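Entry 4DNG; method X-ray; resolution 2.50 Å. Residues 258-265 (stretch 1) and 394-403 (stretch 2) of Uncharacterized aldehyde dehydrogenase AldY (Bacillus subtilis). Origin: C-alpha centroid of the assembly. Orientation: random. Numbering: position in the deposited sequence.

Stretch 1 (258-265) NPFAVLSD
Stretch 2, residues 394-403: SDQEAIDMAN

A strand that gives way to a loop lies against a helix, and the two stretches run in opposite senses: Pro259 faces Ala402 (CA to CA 5.3 Å), Ala261 faces Ala398 (6.4 Å) and Leu263 faces Asp395 (5.8 Å). Stretch 1 is extended through Val262, with phi/psi from -78/120 at Asn258 to -122/101 at Val262. Leu263 remains extended at -84/168, and Ser264 then turns to -54/-41. Stretch 2 is helical from Asp395 to Asn403. Ser394, extended at -151/171, caps it: with chi1 at 85° (p), its OG accepts from Glu397 N at 2.8 Å, satisfying an amide that has no carbonyl a turn earlier within the helix. The backbone bonds begin with Ala398 N to Ser394 O, 3.1 Å.

Strand alternation sorts the side chains. Pro259 and Ala261 point CA-to-CB toward the helix, while Asn258, Phe260 and Val262 point away; Phe260 (chi1 -165°, t; chi2 83°) and Val262 (chi1 171°, t) are buried without touching it. On the helix, Asp395, Ala398 and Ala402 point toward the strand, spaced three and four residues apart and so recurring on one face. Alanine suits this close approach: Pro259 CB lies 3.6 Å from Ala402 CB, with the proline ring C-gamma endo.

Leu263 contributes the largest covered area of stretch 1, 62 Å², and sits near the Asp395 end of the contact. Its CA-to-CB bond points sideways, but chi1 -50° (m) and chi2 -165° (t) carry CD2 to 4.1 Å from Ala398 CB and 3.9 Å from Ile399 CD1. Ile399 also starts sideways; chi1 -50° and chi2 -58°, both m, bring its end nearer the strand, where CD1 lies 4.4 Å from Ala261 CB. The small alanines thus combine with two longer branched side chains in a buried apolar layer.

The polar clasp lies at the helix's first turn. Asp395, with chi1 -75° (m) and chi2 -25°, presents both carboxylate oxygens to Ser264: Ser264 N donates to Asp395 OD1 at 3.1 Å with an N-H...O angle of 164°, and Ser264 OG donates to Asp395 OD2 at 2.9 Å. The serine's chi1 of 50° (p) keeps its hydroxyl beside its own amide, so a short residue can offer two donors to one carboxylate. Leu263 CB also packs 3.3 Å from Asp395 OD1.

Away from the strand, Gln396 (chi1 -174°, t; chi2 58°, p; chi3 62°) folds its amide along the helix, and NE2 donates to Asp400 OD1 at 2.9 Å, one turn on. Asp400 takes chi1 -69° (m) and chi2 -14°.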

# COMPACT_ATOMS: atom_id res chain seq x y z
N ASN A 258 -7.00 -16.78 13.56
CA ASN A 258 -7.62 -17.58 12.50
C ASN A 258 -8.71 -18.55 12.95
O ASN A 258 -8.46 -19.45 13.77
CB ASN A 258 -6.56 -18.32 11.69
CG ASN A 258 -5.50 -17.39 11.15
OD1 ASN A 258 -5.75 -16.20 10.97
ND2 ASN A 258 -4.32 -17.92 10.89
N PRO A 259 -9.92 -18.37 12.42
CA PRO A 259 -11.01 -19.24 12.81
C PRO A 259 -11.01 -20.53 12.00
O PRO A 259 -10.68 -20.54 10.82
CB PRO A 259 -12.24 -18.40 12.49
CG PRO A 259 -11.83 -17.58 11.30
CD PRO A 259 -10.34 -17.37 11.41
N PHE A 260 -11.38 -21.61 12.68
CA PHE A 260 -11.60 -22.90 12.09
C PHE A 260 -13.08 -23.13 12.32
O PHE A 260 -13.52 -23.26 13.47
CB PHE A 260 -10.77 -23.91 12.90
CG PHE A 260 -10.59 -25.25 12.24
CD1 PHE A 260 -9.58 -25.44 11.30
CD2 PHE A 260 -11.37 -26.33 12.62
CE1 PHE A 260 -9.38 -26.68 10.71
CE2 PHE A 260 -11.17 -27.58 12.04
CZ PHE A 260 -10.18 -27.75 11.08
N ALA A 261 -13.87 -23.11 11.25
CA ALA A 261 -15.31 -23.37 11.39
C ALA A 261 -15.67 -24.75 10.88
O ALA A 261 -15.27 -25.14 9.79
CB ALA A 261 -16.15 -22.30 10.69
N VAL A 262 -16.45 -25.47 11.69
CA VAL A 262 -16.84 -26.86 11.43
C VAL A 262 -18.37 -26.92 11.41
O VAL A 262 -19.03 -26.95 12.46
CB VAL A 262 -16.27 -27.80 12.52
CG1 VAL A 262 -16.84 -29.21 12.39
CG2 VAL A 262 -14.75 -27.83 12.46
N LEU A 263 -18.91 -26.95 10.20
CA LEU A 263 -20.34 -26.77 10.00
C LEU A 263 -21.11 -28.08 10.20
O LEU A 263 -20.50 -29.15 10.26
CB LEU A 263 -20.61 -26.17 8.62
CG LEU A 263 -19.85 -24.93 8.13
CD1 LEU A 263 -20.57 -24.34 6.92
CD2 LEU A 263 -19.68 -23.87 9.21
N SER A 264 -22.44 -27.98 10.28
CA SER A 264 -23.29 -29.13 10.59
C SER A 264 -23.10 -30.34 9.67
O SER A 264 -23.08 -31.48 10.13
CB SER A 264 -24.77 -28.71 10.64
OG SER A 264 -25.14 -27.97 9.50
N ASP A 265 -22.93 -30.11 8.37
CA ASP A 265 -22.76 -31.24 7.45
C ASP A 265 -21.32 -31.79 7.36
O ASP A 265 -21.10 -32.84 6.76
CB ASP A 265 -23.36 -30.93 6.06
CG ASP A 265 -22.74 -29.72 5.41
OD1 ASP A 265 -21.86 -29.09 6.04
OD2 ASP A 265 -23.14 -29.39 4.27
N SER A 394 -26.03 -22.17 14.71
CA SER A 394 -26.32 -22.26 13.27
C SER A 394 -25.03 -22.18 12.44
O SER A 394 -23.95 -21.87 12.98
CB SER A 394 -27.27 -21.14 12.85
OG SER A 394 -26.54 -19.95 12.57
N ASP A 395 -25.14 -22.43 11.13
CA ASP A 395 -23.98 -22.31 10.24
C ASP A 395 -23.67 -20.85 9.92
O ASP A 395 -22.51 -20.47 9.80
CB ASP A 395 -24.16 -23.12 8.95
CG ASP A 395 -23.99 -24.62 9.17
OD1 ASP A 395 -23.30 -25.01 10.14
OD2 ASP A 395 -24.55 -25.41 8.38
N GLN A 396 -24.72 -20.04 9.81
CA GLN A 396 -24.56 -18.59 9.68
C GLN A 396 -23.87 -17.92 10.90
O GLN A 396 -22.96 -17.10 10.72
CB GLN A 396 -25.90 -17.91 9.37
CG GLN A 396 -25.78 -16.42 9.09
CD GLN A 396 -24.86 -16.13 7.93
OE1 GLN A 396 -25.11 -16.55 6.81
NE2 GLN A 396 -23.76 -15.42 8.21
N GLU A 397 -24.29 -18.29 12.12
CA GLU A 397 -23.61 -17.82 13.35
C GLU A 397 -22.14 -18.25 13.37
O GLU A 397 -21.25 -17.43 13.64
CB GLU A 397 -24.34 -18.32 14.61
CG GLU A 397 -23.71 -17.90 15.93
CD GLU A 397 -24.54 -18.28 17.15
OE1 GLU A 397 -24.79 -19.49 17.36
OE2 GLU A 397 -24.94 -17.38 17.90
N ALA A 398 -21.89 -19.53 13.08
CA ALA A 398 -20.52 -20.04 12.94
C ALA A 398 -19.65 -19.11 12.09
O ALA A 398 -18.54 -18.75 12.50
CB ALA A 398 -20.54 -21.42 12.32
N ILE A 399 -20.15 -18.75 10.91
CA ILE A 399 -19.47 -17.85 10.00
C ILE A 399 -19.46 -16.43 10.56
O ILE A 399 -18.43 -15.74 10.46
CB ILE A 399 -20.11 -17.89 8.59
CG1 ILE A 399 -20.26 -19.35 8.09
CG2 ILE A 399 -19.34 -17.02 7.60
CD1 ILE A 399 -18.99 -20.19 8.01
N ASP A 400 -20.56 -15.99 11.18
CA ASP A 400 -20.57 -14.71 11.91
C ASP A 400 -19.47 -14.66 13.00
O ASP A 400 -18.67 -13.72 13.03
CB ASP A 400 -21.94 -14.40 12.51
CG ASP A 400 -22.98 -14.08 11.45
OD1 ASP A 400 -22.60 -13.84 10.28
OD2 ASP A 400 -24.20 -14.08 11.79
N MET A 401 -19.43 -15.69 13.86
CA MET A 401 -18.42 -15.80 14.92
C MET A 401 -16.98 -15.77 14.39
O MET A 401 -16.08 -15.25 15.07
CB MET A 401 -18.64 -17.07 15.75
CG MET A 401 -19.85 -17.00 16.67
SD MET A 401 -20.10 -18.56 17.55
CE MET A 401 -20.89 -17.99 19.06
N ALA A 402 -16.78 -16.33 13.20
CA ALA A 402 -15.46 -16.35 12.53
C ALA A 402 -15.04 -14.96 12.08
O ALA A 402 -13.86 -14.62 12.13
CB ALA A 402 -15.46 -17.31 11.36
N ASN A 403 -16.01 -14.20 11.60
CA ASN A 403 -15.82 -12.83 11.19
C ASN A 403 -15.46 -11.91 12.33
O ASN A 403 -14.65 -11.03 12.18
CB ASN A 403 -17.07 -12.33 10.48
CG ASN A 403 -16.98 -12.48 8.99
OD1 ASN A 403 -15.91 -12.38 8.41
ND2 ASN A 403 -18.11 -12.71 8.35